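Local structure of NS3-like protein (Alongshan virus, 6M40) at residues S166-N176 with G301-A312; A193-G201 with D261-Y272. The protein probably hydrolyses ATP and other ribonucleoside triphosphates to unwind RNA, the present chain being the helicase part of a longer viral protein. All coordinates share one frame; numbering follows the deposited sequence.

Interaction 1: S166-N176 with G301-A312; sequences SNYPIVDRVYN and GRRREGGYYRPA
Parallel pairing of strands 170-175 and 306-311 forms one margin of the second RecA-like sheet of this NS3-type helicase, and the sequence leading into 306-311 starts with the last residues of helicase motif VI. V171 N gives to G306 O (3.1 Å), Y308 N to V171 O (2.8 Å) and R173 N to Y308 O (2.9 Å); the next bond, R310 N to R173 O, is weak. Ahead of the strands, N167 points its ND2 at R302 O (3.1 Å). The acceptor lies close to the amide plane and is reached on a lone pair. Y168 has CG anti to its carbonyl carbon (chi1 -64°), which lays the ring over the backbone of R304, with G301 O and R302 O at its edge. At the far end Y175 turns its ring flat under P311, whose CA stands 3.7 Å from the ring centroid, 16° off the normal, a CH-pi contact. The Y175 hydroxyl itself bonds to D267 O. Between them R173 runs extended beside Y309, CD 3.6 Å from Y309 CE2, its guanidinium plane at 90° to the ring. D172 is salt-bridged to R297; R310 NH1 is 4.3 Å from D172 OD1, beyond a salt bridge, and may add a weak attraction. Backbone bonds therefore set the parallel alignment, while the Y168 and Y175 rings add apolar contact over main-chain atoms at the two ends.

Interaction 2: A193-G201 with D261-Y272; sequences ARVAVFVPG and DLDAVFDTCQQY
V195 directs CG2 at the edge of the F266 ring, 3.8 Å from CE1 and in the ring plane, while also touching A264 CB. These side chains, with V197, form the sheet face packed by Y186 and V183 of helix 179-189. On the opposite face F198, with CG beside its backbone N (chi1 -88°), brings CD2 to 4.1 Å from V265 CG1, the methyl lying at the ring edge. The main chains stay in parallel register: F266 N meets A196 O at 2.8 Å, and F198 N meets F266 O at 3.0 Å. Where the strands begin, R194 crosses D261 at about a right angle, the guanidinium and carboxylate planes 70° apart. Its NH1 donates to D261 O (3.0 Å) and is salt-bridged to OD2, though D261 is poorly ordered. Where they end, T268 N donates to F198 O (3.2 Å); T268 OG1 is modelled implausibly close to that oxygen, leaving its bond doubtful. T268 CG2 packs against P200 CD. D267 OD1 accepts from C269 N, an Asx turn, while OD2 is probably hydrogen-bonded to Y308 OH on strand 306-311. Parallel strands with a helix over one face are typical of alpha/beta folds, here consistent with the second RecA-like domain.

Interactions 1 and 2 belong to one sheet, their centres about 11 Å apart, because strand 306-311 lies between 170-175 and 264-276, and 264-276 in turn pairs with 194-198. Across that middle seam Y309 stacks on F266, with Y309 CB 3.5 Å from F266 CD2. R304 is modelled in salt bridges to D263 and D261, the first too short to be exact and the second to a poorly ordered residue; they join the loop before 306-311 to the start of interaction 2. Helix 290-297, which carries the start of motif VI and borders interaction 1, also reaches interaction 2, where R296 bonds to Q270 O. In related helicases this motif borders the ATP site.

Interaction 1: S166-N176 with G301-A312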
loop_
_atom_site.group_PDB
_atom_site.type_symbol
_atom_site.label_atom_id
_atom_site.label_comp_id
_atom_site.label_asym_id
_atom_site.label_seq_id
_atom_site.Cartn_x
_atom_site.Cartn_y
_atom_site.Cartn_z
ATOM N N SER A 166 -9.631 -8.446 15.473
ATOM C CA SER A 166 -10.225 -8.973 14.254
ATOM C C SER A 166 -11.674 -9.357 14.533
ATOM O O SER A 166 -12.150 -9.282 15.668
ATOM C CB SER A 166 -9.420 -10.165 13.720
ATOM O OG SER A 166 -8.838 -10.890 14.787
ATOM N N ASN A 167 -12.378 -9.772 13.475
ATOM C CA ASN A 167 -13.735 -10.283 13.647
ATOM C C ASN A 167 -13.741 -11.534 14.514
ATOM O O ASN A 167 -14.469 -11.613 15.509
ATOM C CB ASN A 167 -14.364 -10.580 12.286
ATOM C CG ASN A 167 -14.708 -9.327 11.524
ATOM O OD1 ASN A 167 -14.806 -8.244 12.099
ATOM N ND2 ASN A 167 -14.903 -9.464 10.222
ATOM N N TYR A 168 -12.947 -12.530 14.137
ATOM C CA TYR A 168 -12.769 -13.756 14.893
ATOM C C TYR A 168 -11.460 -13.708 15.665
ATOM O O TYR A 168 -10.537 -12.978 15.297
ATOM C CB TYR A 168 -12.771 -14.968 13.954
ATOM C CG TYR A 168 -14.083 -15.191 13.240
ATOM C CD1 TYR A 168 -14.406 -14.463 12.103
ATOM C CD2 TYR A 168 -15.001 -16.131 13.699
ATOM C CE1 TYR A 168 -15.604 -14.657 11.447
ATOM C CE2 TYR A 168 -16.206 -16.333 13.046
ATOM C CZ TYR A 168 -16.498 -15.593 11.919
ATOM O OH TYR A 168 -17.689 -15.776 11.254
ATOM N N PRO A 169 -11.336 -14.475 16.747
ATOM C CA PRO A 169 -10.058 -14.514 17.462
ATOM C C PRO A 169 -8.937 -14.995 16.551
ATOM O O PRO A 169 -9.155 -15.697 15.562
ATOM C CB PRO A 169 -10.315 -15.498 18.612
ATOM C CG PRO A 169 -11.465 -16.339 18.142
ATOM C CD PRO A 169 -12.321 -15.407 17.328
ATOM N N ILE A 170 -7.718 -14.587 16.897
ATOM C CA ILE A 170 -6.504 -15.038 16.227
ATOM C C ILE A 170 -5.531 -15.499 17.299
ATOM O O ILE A 170 -5.393 -14.852 18.343
ATOM C CB ILE A 170 -5.872 -13.922 15.367
ATOM C CG1 ILE A 170 -6.855 -13.448 14.297
ATOM C CG2 ILE A 170 -4.582 -14.418 14.724
ATOM C CD1 ILE A 170 -6.383 -12.236 13.527
ATOM N N VAL A 171 -4.855 -16.615 17.041
ATOM C CA VAL A 171 -3.895 -17.187 17.978
ATOM C C VAL A 171 -2.499 -16.821 17.497
ATOM O O VAL A 171 -2.131 -17.108 16.352
ATOM C CB VAL A 171 -4.065 -18.713 18.102
ATOM C CG1 VAL A 171 -2.990 -19.295 19.011
ATOM C CG2 VAL A 171 -5.456 -19.046 18.619
ATOM N N ASP A 172 -1.718 -16.204 18.374
ATOM C CA ASP A 172 -0.355 -15.791 18.064
ATOM C C ASP A 172 0.619 -16.816 18.623
ATOM O O ASP A 172 0.639 -17.070 19.832
ATOM C CB ASP A 172 -0.063 -14.409 18.641
ATOM C CG ASP A 172 -0.880 -13.333 17.982
ATOM O OD1 ASP A 172 -0.670 -13.091 16.775
ATOM O OD2 ASP A 172 -1.753 -12.754 18.660
ATOM N N ARG A 173 1.428 -17.392 17.743
ATOM C CA ARG A 173 2.422 -18.379 18.112
ATOM C C ARG A 173 3.765 -17.934 17.557
ATOM O O ARG A 173 3.872 -16.913 16.872
ATOM C CB ARG A 173 2.023 -19.770 17.610
ATOM C CG ARG A 173 0.727 -20.270 18.226
ATOM C CD ARG A 173 0.359 -21.640 17.704
ATOM N NE ARG A 173 -0.916 -22.111 18.232
ATOM C CZ ARG A 173 -1.459 -23.284 17.927
ATOM N NH1 ARG A 173 -0.836 -24.110 17.098
ATOM N NH2 ARG A 173 -2.627 -23.634 18.450
ATOM N N VAL A 174 4.798 -18.712 17.861
ATOM C CA VAL A 174 6.171 -18.311 17.590
ATOM C C VAL A 174 6.972 -19.541 17.197
ATOM O O VAL A 174 7.076 -20.494 17.980
ATOM C CB VAL A 174 6.812 -17.626 18.808
ATOM C CG1 VAL A 174 8.297 -17.540 18.626
ATOM C CG2 VAL A 174 6.217 -16.238 19.013
ATOM N N TYR A 175 7.546 -19.515 16.000
ATOM C CA TYR A 175 8.465 -20.542 15.536
ATOM C C TYR A 175 9.893 -20.033 15.674
ATOM O O TYR A 175 10.183 -18.875 15.363
ATOM C CB TYR A 175 8.169 -20.919 14.084
ATOM C CG TYR A 175 8.402 -19.804 13.088
ATOM C CD1 TYR A 175 9.658 -19.599 12.535
ATOM C CD2 TYR A 175 7.369 -18.965 12.695
ATOM C CE1 TYR A 175 9.881 -18.593 11.633
ATOM C CE2 TYR A 175 7.585 -17.951 11.783
ATOM C CZ TYR A 175 8.844 -17.765 11.254
ATOM O OH TYR A 175 9.083 -16.754 10.343
ATOM N N ASN A 176 10.781 -20.905 16.149
ATOM C CA ASN A 176 12.178 -20.559 16.350
ATOM C C ASN A 176 13.102 -21.184 15.321
ATOM O O ASN A 176 14.297 -20.868 15.309
ATOM C CB ASN A 176 12.634 -21.007 17.748
ATOM C CG ASN A 176 12.038 -20.163 18.861
ATOM O OD1 ASN A 176 12.644 -19.190 19.313
ATOM N ND2 ASN A 176 10.852 -20.544 19.321
ATOM N N GLY A 301 -8.155 -13.330 10.452
ATOM C CA GLY A 301 -9.235 -13.305 11.413
ATOM C C GLY A 301 -10.553 -12.809 10.880
ATOM O O GLY A 301 -11.463 -12.596 11.683
ATOM N N ARG A 302 -10.699 -12.630 9.566
ATOM C CA ARG A 302 -11.852 -11.895 9.054
ATOM C C ARG A 302 -13.099 -12.768 9.000
ATOM O O ARG A 302 -14.164 -12.370 9.485
ATOM C CB ARG A 302 -11.557 -11.334 7.664
ATOM C CG ARG A 302 -10.097 -11.015 7.378
ATOM C CD ARG A 302 -9.920 -10.616 5.916
ATOM N NE ARG A 302 -10.197 -9.210 5.629
ATOM C CZ ARG A 302 -9.346 -8.217 5.873
ATOM N NH1 ARG A 302 -8.179 -8.469 6.456
ATOM N NH2 ARG A 302 -9.664 -6.969 5.547
ATOM N N ARG A 303 -12.994 -13.954 8.397
ATOM C CA ARG A 303 -14.141 -14.824 8.186
ATOM C C ARG A 303 -14.075 -16.110 8.994
ATOM O O ARG A 303 -14.992 -16.935 8.903
ATOM C CB ARG A 303 -14.269 -15.185 6.701
ATOM C CG ARG A 303 -14.396 -14.001 5.761
ATOM C CD ARG A 303 -14.951 -14.462 4.422
ATOM N NE ARG A 303 -14.203 -13.934 3.287
ATOM C CZ ARG A 303 -14.232 -14.457 2.065
ATOM N NH1 ARG A 303 -14.969 -15.531 1.817
ATOM N NH2 ARG A 303 -13.518 -13.909 1.092
ATOM N N ARG A 304 -13.025 -16.303 9.782
ATOM C CA ARG A 304 -12.762 -17.596 10.390
ATOM C C ARG A 304 -11.699 -17.421 11.453
ATOM O O ARG A 304 -10.799 -16.587 11.309
ATOM C CB ARG A 304 -12.273 -18.604 9.347
ATOM C CG ARG A 304 -13.186 -19.754 9.086
ATOM C CD ARG A 304 -12.378 -20.920 8.561
ATOM N NE ARG A 304 -11.648 -20.612 7.334
ATOM C CZ ARG A 304 -12.220 -20.445 6.146
ATOM N NH1 ARG A 304 -13.538 -20.522 6.029
ATOM N NH2 ARG A 304 -11.477 -20.190 5.078
ATOM N N GLU A 305 -11.791 -18.227 12.505
ATOM C CA GLU A 305 -10.647 -18.388 13.387
ATOM C C GLU A 305 -9.394 -18.581 12.544
ATOM O O GLU A 305 -9.434 -19.151 11.446
ATOM C CB GLU A 305 -10.851 -19.574 14.329
ATOM C CG GLU A 305 -12.145 -19.501 15.129
ATOM C CD GLU A 305 -11.932 -19.301 16.620
ATOM O OE1 GLU A 305 -10.776 -19.350 17.087
ATOM O OE2 GLU A 305 -12.932 -19.081 17.332
ATOM N N GLY A 306 -8.281 -18.064 13.036
ATOM C CA GLY A 306 -7.034 -18.210 12.314
ATOM C C GLY A 306 -5.860 -18.093 13.250
ATOM O O GLY A 306 -5.954 -17.497 14.327
ATOM N N GLY A 307 -4.745 -18.680 12.831
ATOM C CA GLY A 307 -3.511 -18.648 13.591
ATOM C C GLY A 307 -2.464 -17.821 12.874
ATOM O O GLY A 307 -2.464 -17.730 11.645
ATOM N N TYR A 308 -1.575 -17.204 13.653
ATOM C CA TYR A 308 -0.544 -16.314 13.132
ATOM C C TYR A 308 0.807 -16.742 13.677
ATOM O O TYR A 308 1.013 -16.748 14.895
ATOM C CB TYR A 308 -0.833 -14.861 13.510
ATOM C CG TYR A 308 0.235 -13.885 13.048
ATOM C CD1 TYR A 308 0.465 -13.672 11.698
ATOM C CD2 TYR A 308 1.000 -13.166 13.961
ATOM C CE1 TYR A 308 1.432 -12.784 11.270
ATOM C CE2 TYR A 308 1.967 -12.276 13.541
ATOM C CZ TYR A 308 2.179 -12.088 12.189
ATOM O OH TYR A 308 3.141 -11.206 11.751
ATOM N N TYR A 309 1.730 -17.062 12.775
ATOM C CA TYR A 309 3.061 -17.544 13.123
ATOM C C TYR A 309 4.098 -16.513 12.684
ATOM O O TYR A 309 4.304 -16.304 11.485
ATOM C CB TYR A 309 3.312 -18.905 12.475
ATOM C CG TYR A 309 2.295 -19.939 12.899
ATOM C CD1 TYR A 309 1.084 -20.075 12.230
ATOM C CD2 TYR A 309 2.543 -20.771 13.979
ATOM C CE1 TYR A 309 0.152 -21.022 12.627
ATOM C CE2 TYR A 309 1.628 -21.710 14.378
ATOM C CZ TYR A 309 0.432 -21.837 13.703
ATOM O OH TYR A 309 -0.475 -22.785 14.122
ATOM N N ARG A 310 4.746 -15.868 13.661
ATOM C CA ARG A 310 5.880 -14.977 13.468
ATOM C C ARG A 310 7.136 -15.611 14.062
ATOM O O ARG A 310 7.043 -16.414 14.994
ATOM C CB ARG A 310 5.641 -13.620 14.140
ATOM C CG ARG A 310 5.911 -13.636 15.638
ATOM C CD ARG A 310 5.597 -12.306 16.298
ATOM N NE ARG A 310 5.620 -12.429 17.753
ATOM C CZ ARG A 310 4.593 -12.857 18.481
ATOM N NH1 ARG A 310 3.459 -13.207 17.889
ATOM N NH2 ARG A 310 4.702 -12.941 19.798
ATOM N N PRO A 311 8.327 -15.266 13.571
ATOM C CA PRO A 311 9.541 -15.846 14.160
ATOM C C PRO A 311 9.829 -15.264 15.535
ATOM O O PRO A 311 9.619 -14.075 15.785
ATOM C CB PRO A 311 10.640 -15.490 13.155
ATOM C CG PRO A 311 10.125 -14.308 12.416
ATOM C CD PRO A 311 8.624 -14.425 12.395
ATOM N N ALA A 312 10.300 -16.132 16.435
ATOM C CA ALA A 312 10.673 -15.697 17.777
ATOM C C ALA A 312 11.557 -14.462 17.719
ATOM O O ALA A 312 11.305 -13.463 18.401
ATOM C CB ALA A 312 11.391 -16.828 18.518
#

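Interaction 2: A193-G201 with D261-Y272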
loop_
_atom_site.group_PDB
_atom_site.type_symbol
_atom_site.label_atom_id
_atom_site.label_comp_id
_atom_site.label_asym_id
_atom_site.label_seq_id
_atom_site.Cartn_x
_atom_site.Cartn_y
_atom_site.Cartn_z
ATOM N N ALA A 193 -5.235 -27.306 5.432
ATOM C CA ALA A 193 -5.953 -26.048 5.559
ATOM C C ALA A 193 -5.578 -25.157 4.381
ATOM O O ALA A 193 -4.727 -25.503 3.551
ATOM C CB ALA A 193 -5.641 -25.355 6.892
ATOM N N ARG A 194 -6.237 -24.008 4.301
ATOM C CA ARG A 194 -5.802 -22.924 3.434
ATOM C C ARG A 194 -4.787 -22.084 4.202
ATOM O O ARG A 194 -5.108 -21.536 5.261
ATOM C CB ARG A 194 -6.989 -22.073 3.004
ATOM C CG ARG A 194 -7.802 -22.592 1.821
ATOM C CD ARG A 194 -8.698 -21.455 1.345
ATOM N NE ARG A 194 -9.387 -21.698 0.085
ATOM C CZ ARG A 194 -10.314 -20.883 -0.414
ATOM N NH1 ARG A 194 -10.656 -19.787 0.248
ATOM N NH2 ARG A 194 -10.898 -21.163 -1.570
ATOM N N VAL A 195 -3.566 -21.991 3.679
ATOM C CA VAL A 195 -2.468 -21.336 4.376
ATOM C C VAL A 195 -1.784 -20.351 3.430
ATOM O O VAL A 195 -1.878 -20.460 2.206
ATOM C CB VAL A 195 -1.463 -22.376 4.941
ATOM C CG1 VAL A 195 -0.043 -22.081 4.477
ATOM C CG2 VAL A 195 -1.544 -22.415 6.449
ATOM N N ALA A 196 -1.082 -19.376 4.015
ATOM C CA ALA A 196 -0.355 -18.376 3.242
ATOM C C ALA A 196 0.943 -17.972 3.929
ATOM O O ALA A 196 0.989 -17.793 5.152
ATOM C CB ALA A 196 -1.195 -17.116 3.011
ATOM N N VAL A 197 1.985 -17.781 3.125
ATOM C CA VAL A 197 3.306 -17.395 3.606
ATOM C C VAL A 197 3.672 -16.043 3.007
ATOM O O VAL A 197 3.662 -15.878 1.781
ATOM C CB VAL A 197 4.370 -18.447 3.241
ATOM C CG1 VAL A 197 5.637 -18.219 4.058
ATOM C CG2 VAL A 197 3.823 -19.841 3.458
ATOM N N PHE A 198 4.016 -15.088 3.867
ATOM C CA PHE A 198 4.423 -13.752 3.439
ATOM C C PHE A 198 5.945 -13.684 3.420
ATOM O O PHE A 198 6.592 -13.688 4.473
ATOM C CB PHE A 198 3.815 -12.690 4.348
ATOM C CG PHE A 198 2.448 -12.241 3.910
ATOM C CD1 PHE A 198 2.305 -11.440 2.787
ATOM C CD2 PHE A 198 1.308 -12.613 4.611
ATOM C CE1 PHE A 198 1.055 -11.020 2.368
ATOM C CE2 PHE A 198 0.059 -12.191 4.193
ATOM C CZ PHE A 198 -0.063 -11.397 3.074
ATOM N N VAL A 199 6.499 -13.598 2.214
ATOM C CA VAL A 199 7.931 -13.719 1.951
ATOM C C VAL A 199 8.460 -12.391 1.416
ATOM O O VAL A 199 7.760 -11.718 0.649
ATOM C CB VAL A 199 8.183 -14.879 0.970
ATOM C CG1 VAL A 199 9.462 -14.665 0.181
ATOM C CG2 VAL A 199 8.214 -16.201 1.724
ATOM N N PRO A 200 9.686 -11.960 1.791
ATOM C CA PRO A 200 10.156 -10.623 1.391
ATOM C C PRO A 200 10.273 -10.418 -0.113
ATOM O O PRO A 200 9.618 -9.529 -0.661
ATOM C CB PRO A 200 11.534 -10.518 2.067
ATOM C CG PRO A 200 11.935 -11.928 2.406
ATOM C CD PRO A 200 10.638 -12.628 2.694
ATOM N N GLY A 201 11.110 -11.199 -0.786
ATOM C CA GLY A 201 11.291 -11.026 -2.213
ATOM C C GLY A 201 10.925 -12.247 -3.023
ATOM O O GLY A 201 10.816 -13.352 -2.487
ATOM N N ASP A 261 -8.824 -15.609 1.454
ATOM C CA ASP A 261 -9.544 -16.213 2.574
ATOM C C ASP A 261 -8.927 -17.555 2.965
ATOM O O ASP A 261 -8.813 -18.450 2.126
ATOM C CB ASP A 261 -11.016 -16.404 2.218
ATOM C CG ASP A 261 -11.680 -17.472 3.059
ATOM O OD1 ASP A 261 -11.776 -17.282 4.288
ATOM O OD2 ASP A 261 -12.105 -18.500 2.492
ATOM N N LEU A 262 -8.564 -17.711 4.237
ATOM C CA LEU A 262 -7.754 -18.858 4.642
ATOM C C LEU A 262 -7.729 -18.993 6.162
ATOM O O LEU A 262 -8.292 -18.173 6.895
ATOM C CB LEU A 262 -6.336 -18.725 4.097
ATOM C CG LEU A 262 -5.801 -17.293 4.102
ATOM C CD1 LEU A 262 -5.982 -16.611 5.454
ATOM C CD2 LEU A 262 -4.331 -17.274 3.707
ATOM N N ASP A 263 -7.037 -20.039 6.630
ATOM C CA ASP A 263 -7.075 -20.450 8.024
ATOM C C ASP A 263 -5.816 -20.109 8.820
ATOM O O ASP A 263 -5.877 -20.109 10.053
ATOM C CB ASP A 263 -7.318 -21.972 8.126
ATOM C CG ASP A 263 -8.581 -22.433 7.399
ATOM O OD1 ASP A 263 -9.642 -21.787 7.534
ATOM O OD2 ASP A 263 -8.517 -23.466 6.698
ATOM N N ALA A 264 -4.684 -19.828 8.170
ATOM C CA ALA A 264 -3.469 -19.480 8.904
ATOM C C ALA A 264 -2.527 -18.662 8.029
ATOM O O ALA A 264 -2.605 -18.693 6.799
ATOM C CB ALA A 264 -2.744 -20.732 9.419
ATOM N N VAL A 265 -1.601 -17.966 8.691
ATOM C CA VAL A 265 -0.630 -17.084 8.043
ATOM C C VAL A 265 0.738 -17.298 8.679
ATOM O O VAL A 265 0.868 -17.261 9.905
ATOM C CB VAL A 265 -1.042 -15.602 8.167
ATOM C CG1 VAL A 265 0.161 -14.688 7.979
ATOM C CG2 VAL A 265 -2.139 -15.254 7.177
ATOM N N PHE A 266 1.761 -17.499 7.851
ATOM C CA PHE A 266 3.142 -17.608 8.315
ATOM C C PHE A 266 3.919 -16.377 7.863
ATOM O O PHE A 266 4.006 -16.100 6.662
ATOM C CB PHE A 266 3.795 -18.886 7.792
ATOM C CG PHE A 266 3.246 -20.126 8.417
ATOM C CD1 PHE A 266 2.089 -20.704 7.931
ATOM C CD2 PHE A 266 3.874 -20.701 9.509
ATOM C CE1 PHE A 266 1.571 -21.844 8.513
ATOM C CE2 PHE A 266 3.363 -21.838 10.092
ATOM C CZ PHE A 266 2.209 -22.410 9.593
ATOM N N ASP A 267 4.478 -15.640 8.821
ATOM C CA ASP A 267 5.104 -14.349 8.559
ATOM C C ASP A 267 6.615 -14.485 8.670
ATOM O O ASP A 267 7.145 -14.776 9.746
ATOM C CB ASP A 267 4.587 -13.286 9.527
ATOM C CG ASP A 267 4.643 -11.874 8.945
ATOM O OD1 ASP A 267 5.465 -11.605 8.038
ATOM O OD2 ASP A 267 3.854 -11.018 9.405
ATOM N N THR A 268 7.304 -14.286 7.548
ATOM C CA THR A 268 8.741 -14.038 7.597
ATOM C C THR A 268 9.056 -12.853 8.493
ATOM O O THR A 268 10.077 -12.837 9.188
ATOM C CB THR A 268 9.274 -13.751 6.198
ATOM O OG1 THR A 268 8.703 -14.661 5.254
ATOM C CG2 THR A 268 10.785 -13.868 6.167
ATOM N N CYS A 269 8.180 -11.845 8.482
ATOM C CA CYS A 269 8.417 -10.571 9.153
ATOM C C CYS A 269 9.608 -9.846 8.519
ATOM O O CYS A 269 10.474 -9.292 9.201
ATOM C CB CYS A 269 8.597 -10.778 10.657
ATOM S SG CYS A 269 7.025 -11.092 11.484
ATOM N N GLN A 270 9.617 -9.825 7.183
ATOM C CA GLN A 270 10.708 -9.258 6.402
ATOM C C GLN A 270 10.172 -8.776 5.054
ATOM O O GLN A 270 9.282 -9.408 4.474
ATOM C CB GLN A 270 11.836 -10.282 6.181
ATOM C CG GLN A 270 12.505 -10.783 7.458
ATOM C CD GLN A 270 13.774 -11.581 7.189
ATOM O OE1 GLN A 270 13.906 -12.235 6.154
ATOM N NE2 GLN A 270 14.717 -11.519 8.119
ATOM N N GLN A 271 10.734 -7.675 4.549
ATOM C CA GLN A 271 10.289 -7.095 3.289
ATOM C C GLN A 271 11.480 -6.656 2.447
ATOM O O GLN A 271 12.582 -6.456 2.955
ATOM C CB GLN A 271 9.362 -5.900 3.521
ATOM C CG GLN A 271 8.639 -5.419 2.268
ATOM C CD GLN A 271 7.485 -4.506 2.610
ATOM O OE1 GLN A 271 7.005 -4.494 3.748
ATOM N NE2 GLN A 271 7.026 -3.739 1.630
ATOM N N TYR A 272 11.233 -6.484 1.149
ATOM C CA TYR A 272 12.250 -6.060 0.187
ATOM C C TYR A 272 11.984 -4.595 -0.165
ATOM O O TYR A 272 11.422 -4.273 -1.212
ATOM C CB TYR A 272 12.241 -6.971 -1.063
ATOM C CG TYR A 272 13.305 -6.646 -2.091
ATOM C CD1 TYR A 272 14.654 -6.861 -1.821
ATOM C CD2 TYR A 272 12.958 -6.141 -3.338
ATOM C CE1 TYR A 272 15.624 -6.569 -2.751
ATOM C CE2 TYR A 272 13.929 -5.847 -4.285
ATOM C CZ TYR A 272 15.258 -6.064 -3.987
ATOM O OH TYR A 272 16.230 -5.774 -4.922
#